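Alpha-1,4-endofucoidanase (Mariniflexile fucanivorans, PDB 6DLH) hydrolyses alpha-1,4 linkages inside fucoidan chains as a retaining glycoside hydrolase of family 107, and carries several bound calcium ions. Local coordinates at residues A[433-445]-A[478-492]. Numbering follows the deposited sequence.
Sequences IYPGQPYSHNLVE and GTWTLSGTPPVSEAS
Asn442 and Thr481 lie side by side on one face of an antiparallel strand pair, and Thr481 OG1 donates to Asn442 OD1 at 2.8 Å, from above the amide's carbonyl plane. With CG anti to the carbonyl carbon (chi1 -68°), the Asn442 amide leans toward the neighbouring strand, where Thr479 CG2 packs 3.8 Å from Asn442 CG; threonine suits both sites, its beta-branch offering methyl and hydroxyl. A valine in place of Thr481 would probably leave Asn442 OD1 without this donor and its amide freer to turn, and lose the hydroxyl link to Thr475. On the other face, Tyr439, Leu443, Trp480 and Leu482 supply the apolar bulk. Strands 439-444 and 479-484 run at 154° to each other in the first putative Ig domain, 479-484 being central in a three-stranded antiparallel sheet with 471-476. Paired backbone hydrogen bonds join Tyr439 with Gly484, His441 with Leu482 and Leu443 with Trp480; Glu445 N to Gly478 O (2.8 Å) adds another beyond. Pro486 CD lies 3.1 Å from Gln437 O, where a nitrogen without hydrogen and a compact ring fit; Pro486 CB packs on Ile433 CG2 at 4.0 Å, and Pro486 O accepts from Gly436 N at 3.0 Å. At Gly436 (phi 92°), third in the type II turn 434-437, a side chain would press on Pro435 O and Val488 CG2. Further out, Pro431 O holds the Tyr439 hydroxyl, and Leu513 backs Ile433 and Tyr439.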
loop_
_atom_site.group_PDB
_atom_site.type_symbol
_atom_site.label_atom_id
_atom_site.label_comp_id
_atom_site.label_asym_id
_atom_site.label_seq_id
_atom_site.Cartn_x
_atom_site.Cartn_y
_atom_site.Cartn_z
ATOM N N ILE A 433 27.546 -7.132 -3.013
ATOM C CA ILE A 433 28.787 -7.894 -3.043
ATOM C C ILE A 433 28.654 -9.055 -2.063
ATOM O O ILE A 433 28.333 -8.842 -0.894
ATOM C CB ILE A 433 30.013 -7.016 -2.708
ATOM C CG1 ILE A 433 30.222 -5.903 -3.735
ATOM C CG2 ILE A 433 31.263 -7.879 -2.564
ATOM C CD1 ILE A 433 31.105 -4.775 -3.245
ATOM N N TYR A 434 28.890 -10.269 -2.566
ATOM C CA TYR A 434 28.922 -11.480 -1.762
ATOM C C TYR A 434 30.355 -12.011 -1.729
ATOM O O TYR A 434 30.819 -12.608 -2.702
ATOM C CB TYR A 434 27.963 -12.528 -2.332
ATOM C CG TYR A 434 26.504 -12.282 -2.044
ATOM C CD1 TYR A 434 25.786 -11.316 -2.736
ATOM C CD2 TYR A 434 25.834 -13.025 -1.084
ATOM C CE1 TYR A 434 24.443 -11.090 -2.474
ATOM C CE2 TYR A 434 24.493 -12.810 -0.811
ATOM C CZ TYR A 434 23.794 -11.841 -1.510
ATOM O OH TYR A 434 22.473 -11.633 -1.248
ATOM N N PRO A 435 31.110 -11.787 -0.627
ATOM C CA PRO A 435 32.499 -12.249 -0.533
ATOM C C PRO A 435 32.659 -13.733 -0.859
ATOM O O PRO A 435 32.005 -14.590 -0.260
ATOM C CB PRO A 435 32.858 -11.951 0.930
ATOM C CG PRO A 435 31.981 -10.764 1.280
ATOM C CD PRO A 435 30.671 -11.063 0.579
ATOM N N GLY A 436 33.506 -14.010 -1.858
ATOM C CA GLY A 436 33.798 -15.368 -2.287
ATOM C C GLY A 436 32.894 -15.843 -3.422
ATOM O O GLY A 436 33.182 -16.857 -4.053
ATOM N N GLN A 437 31.804 -15.111 -3.684
ATOM C CA GLN A 437 30.817 -15.557 -4.658
ATOM C C GLN A 437 30.996 -14.817 -5.982
ATOM O O GLN A 437 31.308 -13.628 -5.990
ATOM C CB GLN A 437 29.397 -15.386 -4.110
ATOM C CG GLN A 437 29.091 -16.282 -2.919
ATOM C CD GLN A 437 29.310 -17.741 -3.229
ATOM O OE1 GLN A 437 28.751 -18.289 -4.176
ATOM N NE2 GLN A 437 30.128 -18.391 -2.417
ATOM N N PRO A 438 30.780 -15.490 -7.139
ATOM C CA PRO A 438 30.842 -14.826 -8.445
ATOM C C PRO A 438 29.806 -13.708 -8.558
ATOM O O PRO A 438 28.659 -13.871 -8.138
ATOM C CB PRO A 438 30.534 -15.949 -9.452
ATOM C CG PRO A 438 30.842 -17.228 -8.696
ATOM C CD PRO A 438 30.473 -16.926 -7.257
ATOM N N TYR A 439 30.238 -12.569 -9.118
ATOM C CA TYR A 439 29.397 -11.399 -9.320
ATOM C C TYR A 439 29.085 -11.266 -10.809
ATOM O O TYR A 439 29.974 -11.452 -11.636
ATOM C CB TYR A 439 30.114 -10.150 -8.798
ATOM C CG TYR A 439 29.249 -8.922 -8.682
ATOM C CD1 TYR A 439 28.552 -8.650 -7.515
ATOM C CD2 TYR A 439 29.132 -8.023 -9.732
ATOM C CE1 TYR A 439 27.746 -7.526 -7.402
ATOM C CE2 TYR A 439 28.332 -6.892 -9.635
ATOM C CZ TYR A 439 27.636 -6.644 -8.463
ATOM O OH TYR A 439 26.842 -5.541 -8.351
ATOM N N SER A 440 27.823 -10.944 -11.139
ATOM C CA SER A 440 27.414 -10.757 -12.525
ATOM C C SER A 440 26.128 -9.933 -12.633
ATOM O O SER A 440 25.080 -10.348 -12.145
ATOM C CB SER A 440 27.255 -12.081 -13.212
ATOM O OG SER A 440 27.425 -11.930 -14.608
ATOM N N HIS A 441 26.213 -8.783 -13.320
ATOM C CA HIS A 441 25.054 -7.942 -13.588
ATOM C C HIS A 441 25.141 -7.318 -14.978
ATOM O O HIS A 441 26.162 -6.745 -15.350
ATOM C CB HIS A 441 24.872 -6.865 -12.509
ATOM C CG HIS A 441 23.643 -6.035 -12.708
ATOM N ND1 HIS A 441 22.390 -6.458 -12.304
ATOM C CD2 HIS A 441 23.466 -4.817 -13.268
ATOM C CE1 HIS A 441 21.495 -5.540 -12.611
ATOM N NE2 HIS A 441 22.131 -4.525 -13.204
ATOM N N ASN A 442 24.037 -7.423 -15.724
ATOM C CA ASN A 442 23.928 -6.884 -17.070
ATOM C C ASN A 442 23.332 -5.475 -17.029
ATOM O O ASN A 442 22.434 -5.197 -16.245
ATOM C CB ASN A 442 23.084 -7.807 -17.952
ATOM C CG ASN A 442 23.761 -9.133 -18.237
ATOM O OD1 ASN A 442 24.957 -9.288 -17.988
ATOM N ND2 ASN A 442 23.012 -10.094 -18.760
ATOM N N LEU A 443 23.848 -4.592 -17.888
ATOM C CA LEU A 443 23.258 -3.288 -18.157
ATOM C C LEU A 443 22.894 -3.251 -19.638
ATOM O O LEU A 443 23.720 -3.598 -20.487
ATOM C CB LEU A 443 24.252 -2.177 -17.800
ATOM C CG LEU A 443 24.575 -1.987 -16.317
ATOM C CD1 LEU A 443 25.453 -0.765 -16.125
ATOM C CD2 LEU A 443 23.313 -1.848 -15.468
ATOM N N VAL A 444 21.641 -2.882 -19.937
ATOM C CA VAL A 444 21.097 -3.193 -21.250
ATOM C C VAL A 444 20.646 -1.913 -21.949
ATOM O O VAL A 444 19.890 -1.125 -21.383
ATOM C CB VAL A 444 19.974 -4.246 -21.153
ATOM C CG1 VAL A 444 19.359 -4.570 -22.511
ATOM C CG2 VAL A 444 20.468 -5.517 -20.475
ATOM N N GLU A 445 21.149 -1.719 -23.174
ATOM C CA GLU A 445 20.749 -0.619 -24.032
ATOM C C GLU A 445 19.239 -0.693 -24.268
ATOM O O GLU A 445 18.696 -1.752 -24.592
ATOM C CB GLU A 445 21.549 -0.664 -25.335
ATOM C CG GLU A 445 21.366 0.572 -26.200
ATOM C CD GLU A 445 21.991 0.520 -27.586
ATOM O OE1 GLU A 445 22.532 -0.545 -27.963
ATOM O OE2 GLU A 445 21.948 1.551 -28.288
ATOM N N GLY A 478 24.627 -4.558 -27.278
ATOM C CA GLY A 478 23.712 -3.762 -26.471
ATOM C C GLY A 478 23.677 -4.165 -24.997
ATOM O O GLY A 478 23.008 -3.515 -24.192
ATOM N N THR A 479 24.401 -5.234 -24.648
ATOM C CA THR A 479 24.468 -5.679 -23.265
ATOM C C THR A 479 25.903 -5.579 -22.754
ATOM O O THR A 479 26.821 -6.152 -23.338
ATOM C CB THR A 479 23.913 -7.097 -23.104
ATOM O OG1 THR A 479 22.561 -7.056 -23.559
ATOM C CG2 THR A 479 23.968 -7.595 -21.674
ATOM N N TRP A 480 26.078 -4.830 -21.661
ATOM C CA TRP A 480 27.333 -4.806 -20.930
ATOM C C TRP A 480 27.161 -5.593 -19.635
ATOM O O TRP A 480 26.061 -5.661 -19.088
ATOM C CB TRP A 480 27.800 -3.366 -20.681
ATOM C CG TRP A 480 28.406 -2.739 -21.902
ATOM C CD1 TRP A 480 29.735 -2.592 -22.180
ATOM C CD2 TRP A 480 27.698 -2.201 -23.036
ATOM N NE1 TRP A 480 29.904 -1.998 -23.401
ATOM C CE2 TRP A 480 28.675 -1.746 -23.952
ATOM C CE3 TRP A 480 26.342 -2.060 -23.369
ATOM C CZ2 TRP A 480 28.334 -1.156 -25.172
ATOM C CZ3 TRP A 480 26.006 -1.477 -24.574
ATOM C CH2 TRP A 480 26.991 -1.027 -25.461
ATOM N N THR A 481 28.256 -6.205 -19.174
ATOM C CA THR A 481 28.246 -7.038 -17.983
ATOM C C THR A 481 29.355 -6.584 -17.042
ATOM O O THR A 481 30.499 -6.410 -17.451
ATOM C CB THR A 481 28.413 -8.518 -18.345
ATOM O OG1 THR A 481 27.408 -8.802 -19.318
ATOM C CG2 THR A 481 28.268 -9.453 -17.162
ATOM N N LEU A 482 28.965 -6.370 -15.785
ATOM C CA LEU A 482 29.871 -6.190 -14.669
ATOM C C LEU A 482 30.017 -7.555 -14.006
ATOM O O LEU A 482 29.031 -8.118 -13.521
ATOM C CB LEU A 482 29.235 -5.190 -13.697
ATOM C CG LEU A 482 29.507 -3.709 -13.956
ATOM C CD1 LEU A 482 29.046 -3.276 -15.343
ATOM C CD2 LEU A 482 28.844 -2.859 -12.882
ATOM N N SER A 483 31.242 -8.095 -14.029
ATOM C CA SER A 483 31.462 -9.427 -13.492
ATOM C C SER A 483 32.869 -9.576 -12.920
ATOM O O SER A 483 33.762 -8.778 -13.198
ATOM C CB SER A 483 31.130 -10.515 -14.501
ATOM O OG SER A 483 32.081 -10.557 -15.555
ATOM N N GLY A 484 33.020 -10.638 -12.124
ATOM C CA GLY A 484 34.232 -10.986 -11.406
ATOM C C GLY A 484 33.881 -11.819 -10.177
ATOM O O GLY A 484 32.717 -12.167 -9.983
ATOM N N THR A 485 34.894 -12.140 -9.365
ATOM C CA THR A 485 34.659 -12.781 -8.083
ATOM C C THR A 485 35.387 -11.999 -6.998
ATOM O O THR A 485 36.615 -11.945 -6.995
ATOM C CB THR A 485 35.067 -14.259 -8.102
ATOM O OG1 THR A 485 34.296 -14.904 -9.114
ATOM C CG2 THR A 485 34.838 -14.951 -6.774
ATOM N N PRO A 486 34.659 -11.358 -6.054
ATOM C CA PRO A 486 35.294 -10.750 -4.887
ATOM C C PRO A 486 35.930 -11.871 -4.068
ATOM O O PRO A 486 35.356 -12.956 -3.970
ATOM C CB PRO A 486 34.122 -10.122 -4.115
ATOM C CG PRO A 486 32.904 -10.891 -4.593
ATOM C CD PRO A 486 33.195 -11.207 -6.047
ATOM N N PRO A 487 37.138 -11.664 -3.493
ATOM C CA PRO A 487 37.700 -12.606 -2.522
ATOM C C PRO A 487 36.852 -12.635 -1.252
ATOM O O PRO A 487 36.048 -11.729 -1.027
ATOM C CB PRO A 487 39.098 -12.039 -2.224
ATOM C CG PRO A 487 39.000 -10.570 -2.590
ATOM C CD PRO A 487 38.035 -10.526 -3.758
ATOM N N VAL A 488 37.059 -13.678 -0.434
ATOM C CA VAL A 488 36.352 -13.891 0.824
ATOM C C VAL A 488 36.636 -12.726 1.774
ATOM O O VAL A 488 35.812 -12.403 2.628
ATOM C CB VAL A 488 36.726 -15.247 1.463
ATOM C CG1 VAL A 488 35.922 -15.534 2.723
ATOM C CG2 VAL A 488 36.608 -16.408 0.482
ATOM N N SER A 489 37.800 -12.090 1.597
ATOM C CA SER A 489 38.286 -11.039 2.481
ATOM C C SER A 489 37.756 -9.659 2.079
ATOM O O SER A 489 38.061 -8.671 2.748
ATOM C CB SER A 489 39.797 -11.046 2.540
ATOM O OG SER A 489 40.359 -11.104 1.233
ATOM N N GLU A 490 36.973 -9.596 0.989
ATOM C CA GLU A 490 36.380 -8.348 0.518
ATOM C C GLU A 490 35.335 -7.873 1.526
ATOM O O GLU A 490 34.424 -8.617 1.884
ATOM C CB GLU A 490 35.810 -8.498 -0.899
ATOM C CG GLU A 490 34.987 -7.306 -1.371
ATOM C CD GLU A 490 35.783 -6.078 -1.780
ATOM O OE1 GLU A 490 36.222 -6.018 -2.952
ATOM O OE2 GLU A 490 35.960 -5.185 -0.930
ATOM N N ALA A 491 35.499 -6.624 1.979
ATOM C CA ALA A 491 34.692 -6.054 3.046
ATOM C C ALA A 491 34.517 -4.551 2.834
ATOM O O ALA A 491 34.063 -3.845 3.731
ATOM C CB ALA A 491 35.337 -6.346 4.381
ATOM N N SER A 492 34.875 -4.067 1.642
ATOM C CA SER A 492 34.758 -2.646 1.360
ATOM C C SER A 492 33.597 -2.375 0.406
ATOM O O SER A 492 33.261 -3.208 -0.436
ATOM C CB SER A 492 36.055 -2.082 0.835
ATOM O OG SER A 492 36.294 -2.516 -0.496
#